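Local coordinates for heavy metal cation tricomponent efflux pump ZneA(CzcA-like) (Cupriavidus metallidurans, PDB 4K0J), which probably exports zinc ions from the cell in exchange for protons, as the inner-membrane RND transporter of a three-component heavy-metal efflux pump, at residues L893-R905 and T991-T1004. Sequence-based numbering, arbitrary orientation.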
# COMPACT_ATOMS: atom_id res chain seq x y z
N LEU C 893 -37.81 33.82 0.44
CA LEU C 893 -37.66 35.21 0.83
C LEU C 893 -36.23 35.67 0.58
O LEU C 893 -35.98 36.82 0.20
CB LEU C 893 -38.01 35.41 2.30
CG LEU C 893 -39.42 35.01 2.75
CD1 LEU C 893 -39.63 35.37 4.21
CD2 LEU C 893 -40.47 35.66 1.88
N ALA C 894 -35.29 34.76 0.82
CA ALA C 894 -33.88 35.03 0.60
C ALA C 894 -33.52 34.77 -0.85
O ALA C 894 -32.61 35.39 -1.40
CB ALA C 894 -33.04 34.18 1.52
N THR C 895 -34.24 33.84 -1.47
CA THR C 895 -34.00 33.46 -2.85
C THR C 895 -34.22 34.64 -3.80
O THR C 895 -33.53 34.76 -4.82
CB THR C 895 -34.89 32.27 -3.27
OG1 THR C 895 -34.70 31.18 -2.36
CG2 THR C 895 -34.55 31.80 -4.68
N LEU C 896 -35.17 35.51 -3.46
CA LEU C 896 -35.46 36.70 -4.25
C LEU C 896 -34.21 37.54 -4.48
O LEU C 896 -33.79 37.73 -5.62
CB LEU C 896 -36.53 37.55 -3.56
CG LEU C 896 -36.75 38.99 -4.07
CD1 LEU C 896 -37.30 39.01 -5.49
CD2 LEU C 896 -37.66 39.77 -3.13
N GLY C 897 -33.61 38.01 -3.40
CA GLY C 897 -32.41 38.83 -3.49
C GLY C 897 -31.24 38.09 -4.11
O GLY C 897 -30.45 38.67 -4.85
N GLY C 898 -31.14 36.80 -3.80
CA GLY C 898 -30.05 35.98 -4.29
C GLY C 898 -30.08 35.82 -5.80
O GLY C 898 -29.08 35.46 -6.41
N LEU C 899 -31.24 36.11 -6.39
CA LEU C 899 -31.40 35.99 -7.84
C LEU C 899 -31.48 37.34 -8.54
O LEU C 899 -31.09 37.46 -9.70
CB LEU C 899 -32.61 35.12 -8.18
CG LEU C 899 -32.50 33.65 -7.76
CD1 LEU C 899 -33.77 32.89 -8.11
CD2 LEU C 899 -31.30 32.99 -8.42
N VAL C 900 -31.98 38.36 -7.84
CA VAL C 900 -32.02 39.70 -8.42
C VAL C 900 -30.63 40.33 -8.43
O VAL C 900 -30.35 41.22 -9.23
CB VAL C 900 -32.99 40.65 -7.68
CG1 VAL C 900 -34.39 40.06 -7.66
CG2 VAL C 900 -32.50 40.94 -6.27
N ALA C 901 -29.77 39.85 -7.54
CA ALA C 901 -28.41 40.36 -7.46
C ALA C 901 -27.53 39.73 -8.53
O ALA C 901 -26.56 40.34 -8.99
CB ALA C 901 -27.83 40.10 -6.07
N LEU C 902 -27.87 38.51 -8.94
CA LEU C 902 -27.16 37.85 -10.02
C LEU C 902 -27.40 38.59 -11.34
O LEU C 902 -26.46 38.83 -12.10
CB LEU C 902 -27.58 36.38 -10.14
CG LEU C 902 -27.15 35.45 -9.00
CD1 LEU C 902 -27.66 34.04 -9.21
CD2 LEU C 902 -25.63 35.45 -8.83
N HIS C 903 -28.65 38.95 -11.59
CA HIS C 903 -28.99 39.74 -12.77
C HIS C 903 -28.41 41.15 -12.69
O HIS C 903 -28.17 41.79 -13.71
CB HIS C 903 -30.51 39.82 -12.95
CG HIS C 903 -31.17 38.51 -13.24
ND1 HIS C 903 -31.21 37.48 -12.32
CD2 HIS C 903 -31.82 38.06 -14.34
CE1 HIS C 903 -31.86 36.45 -12.85
NE2 HIS C 903 -32.23 36.78 -14.07
N LEU C 904 -28.19 41.63 -11.47
CA LEU C 904 -27.71 42.99 -11.24
C LEU C 904 -26.34 43.25 -11.86
O LEU C 904 -26.19 44.12 -12.72
CB LEU C 904 -27.68 43.32 -9.74
CG LEU C 904 -27.14 44.69 -9.35
CD1 LEU C 904 -28.04 45.80 -9.87
CD2 LEU C 904 -26.98 44.80 -7.84
N ARG C 905 -25.33 42.51 -11.41
CA ARG C 905 -23.96 42.70 -11.87
C ARG C 905 -23.69 42.00 -13.20
O ARG C 905 -22.72 42.32 -13.89
CB ARG C 905 -22.95 42.25 -10.81
CG ARG C 905 -22.93 43.13 -9.58
CD ARG C 905 -21.63 42.96 -8.80
NE ARG C 905 -21.55 41.69 -8.10
CZ ARG C 905 -20.54 41.33 -7.31
NH1 ARG C 905 -19.52 42.16 -7.12
NH2 ARG C 905 -20.55 40.15 -6.71
N THR C 991 -22.39 37.66 -3.68
CA THR C 991 -23.53 38.25 -4.34
C THR C 991 -24.84 37.63 -3.86
O THR C 991 -25.77 38.34 -3.47
CB THR C 991 -23.42 38.08 -5.86
OG1 THR C 991 -22.13 38.51 -6.30
CG2 THR C 991 -24.49 38.90 -6.57
N VAL C 992 -24.90 36.30 -3.89
CA VAL C 992 -26.09 35.57 -3.46
C VAL C 992 -26.52 35.92 -2.04
O VAL C 992 -27.69 36.18 -1.78
CB VAL C 992 -25.87 34.05 -3.55
CG1 VAL C 992 -26.94 33.30 -2.78
CG2 VAL C 992 -25.84 33.61 -5.01
N VAL C 993 -25.56 35.95 -1.11
CA VAL C 993 -25.87 36.25 0.28
C VAL C 993 -26.21 37.72 0.51
O VAL C 993 -27.27 38.04 1.05
CB VAL C 993 -24.74 35.83 1.23
CG1 VAL C 993 -25.00 36.36 2.62
CG2 VAL C 993 -24.59 34.31 1.25
N VAL C 994 -25.31 38.61 0.10
CA VAL C 994 -25.50 40.05 0.27
C VAL C 994 -26.82 40.52 -0.33
O VAL C 994 -27.60 41.20 0.33
CB VAL C 994 -24.33 40.87 -0.33
CG1 VAL C 994 -24.69 42.35 -0.41
CG2 VAL C 994 -23.07 40.69 0.49
N GLY C 995 -27.07 40.14 -1.58
CA GLY C 995 -28.30 40.51 -2.25
C GLY C 995 -29.51 39.80 -1.67
O GLY C 995 -30.58 40.39 -1.55
N GLY C 996 -29.32 38.53 -1.31
CA GLY C 996 -30.42 37.72 -0.81
C GLY C 996 -30.71 37.86 0.67
O GLY C 996 -31.53 37.12 1.21
N LEU C 997 -30.05 38.80 1.32
CA LEU C 997 -30.28 39.02 2.74
C LEU C 997 -30.86 40.41 2.96
O LEU C 997 -31.51 40.67 3.96
CB LEU C 997 -28.98 38.87 3.53
CG LEU C 997 -29.11 38.51 5.01
CD1 LEU C 997 -29.85 37.19 5.17
CD2 LEU C 997 -27.74 38.43 5.66
N ILE C 998 -30.61 41.30 2.00
CA ILE C 998 -31.12 42.66 2.07
C ILE C 998 -32.54 42.73 1.51
O ILE C 998 -33.18 43.78 1.55
CB ILE C 998 -30.19 43.65 1.33
CG1 ILE C 998 -30.34 45.07 1.90
CG2 ILE C 998 -30.44 43.62 -0.17
CD1 ILE C 998 -29.39 46.08 1.28
N THR C 999 -33.02 41.61 0.99
CA THR C 999 -34.40 41.51 0.51
C THR C 999 -35.11 40.35 1.19
O THR C 999 -36.20 39.95 0.78
CB THR C 999 -34.47 41.29 -1.01
OG1 THR C 999 -34.34 39.89 -1.29
CG2 THR C 999 -33.39 42.06 -1.74
N ALA C 1000 -34.48 39.81 2.23
CA ALA C 1000 -35.06 38.70 2.97
C ALA C 1000 -35.54 39.18 4.33
O ALA C 1000 -36.54 38.69 4.85
CB ALA C 1000 -34.04 37.59 3.14
N THR C 1001 -34.81 40.13 4.90
CA THR C 1001 -35.16 40.70 6.19
C THR C 1001 -36.44 41.51 6.08
O THR C 1001 -37.27 41.52 6.99
CB THR C 1001 -34.02 41.59 6.73
OG1 THR C 1001 -32.78 40.90 6.60
CG2 THR C 1001 -34.26 41.93 8.19
N ALA C 1002 -36.60 42.19 4.94
CA ALA C 1002 -37.78 43.03 4.70
C ALA C 1002 -39.04 42.19 4.56
O ALA C 1002 -40.16 42.72 4.61
CB ALA C 1002 -37.57 43.88 3.45
N LEU C 1003 -38.87 40.89 4.39
CA LEU C 1003 -40.00 39.97 4.31
C LEU C 1003 -40.04 39.08 5.54
O LEU C 1003 -40.99 38.32 5.74
CB LEU C 1003 -39.92 39.15 3.02
CG LEU C 1003 -39.84 39.98 1.73
CD1 LEU C 1003 -39.78 39.08 0.50
CD2 LEU C 1003 -41.00 40.96 1.63
N THR C 1004 -39.01 39.18 6.37
CA THR C 1004 -38.95 38.44 7.63
C THR C 1004 -39.64 39.25 8.71
O THR C 1004 -40.14 38.70 9.69
CB THR C 1004 -37.50 38.18 8.06
OG1 THR C 1004 -36.73 37.73 6.95
CG2 THR C 1004 -37.45 37.14 9.17
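Gly897 and Gly898 meet Gly995 and Gly996 where two membrane helices come backbone to backbone, a worked example of how glycine lets helices approach closely. The axes of 893-905 and 991-997 pass 6.2 Å apart, with 121° between their N-to-C directions, and the CA atoms of Gly897 and Gly996 are only 3.5 Å from each other. Such proximity brings CA-H groups to carbonyl oxygens: Gly897 CA lies 3.1 Å from Gly995 O, and Ala894 CA and Gly898 CA face Gly996 O and Val992 O.

Apolar contacts extend the interface both ways. Ala894 CB rests 3.9 Å from Ala1000 CB, and beyond it Leu893 CD2 lies 3.7 Å from Leu1003 CB. Towards Arg905, Thr991 holds OG1 beside its backbone N (chi1 -50°), which leaves CG2 anti to that N and resting on Ala901 CB at 3.6 Å.

Among polar contacts, Arg905 NH2 points at Thr991 OG1, close to the guanidinium plane, in a hydrogen bond modelled too short for its length to be trusted. Arg905 NH1 donates to Ala976 O, and Thr991 OG1 also bonds Arg987 O.

Within the transmembrane domain, helix 911-939 packs against Ala894, Leu899 and Val992, and helix 958-970 receives Leu997 and Thr1001.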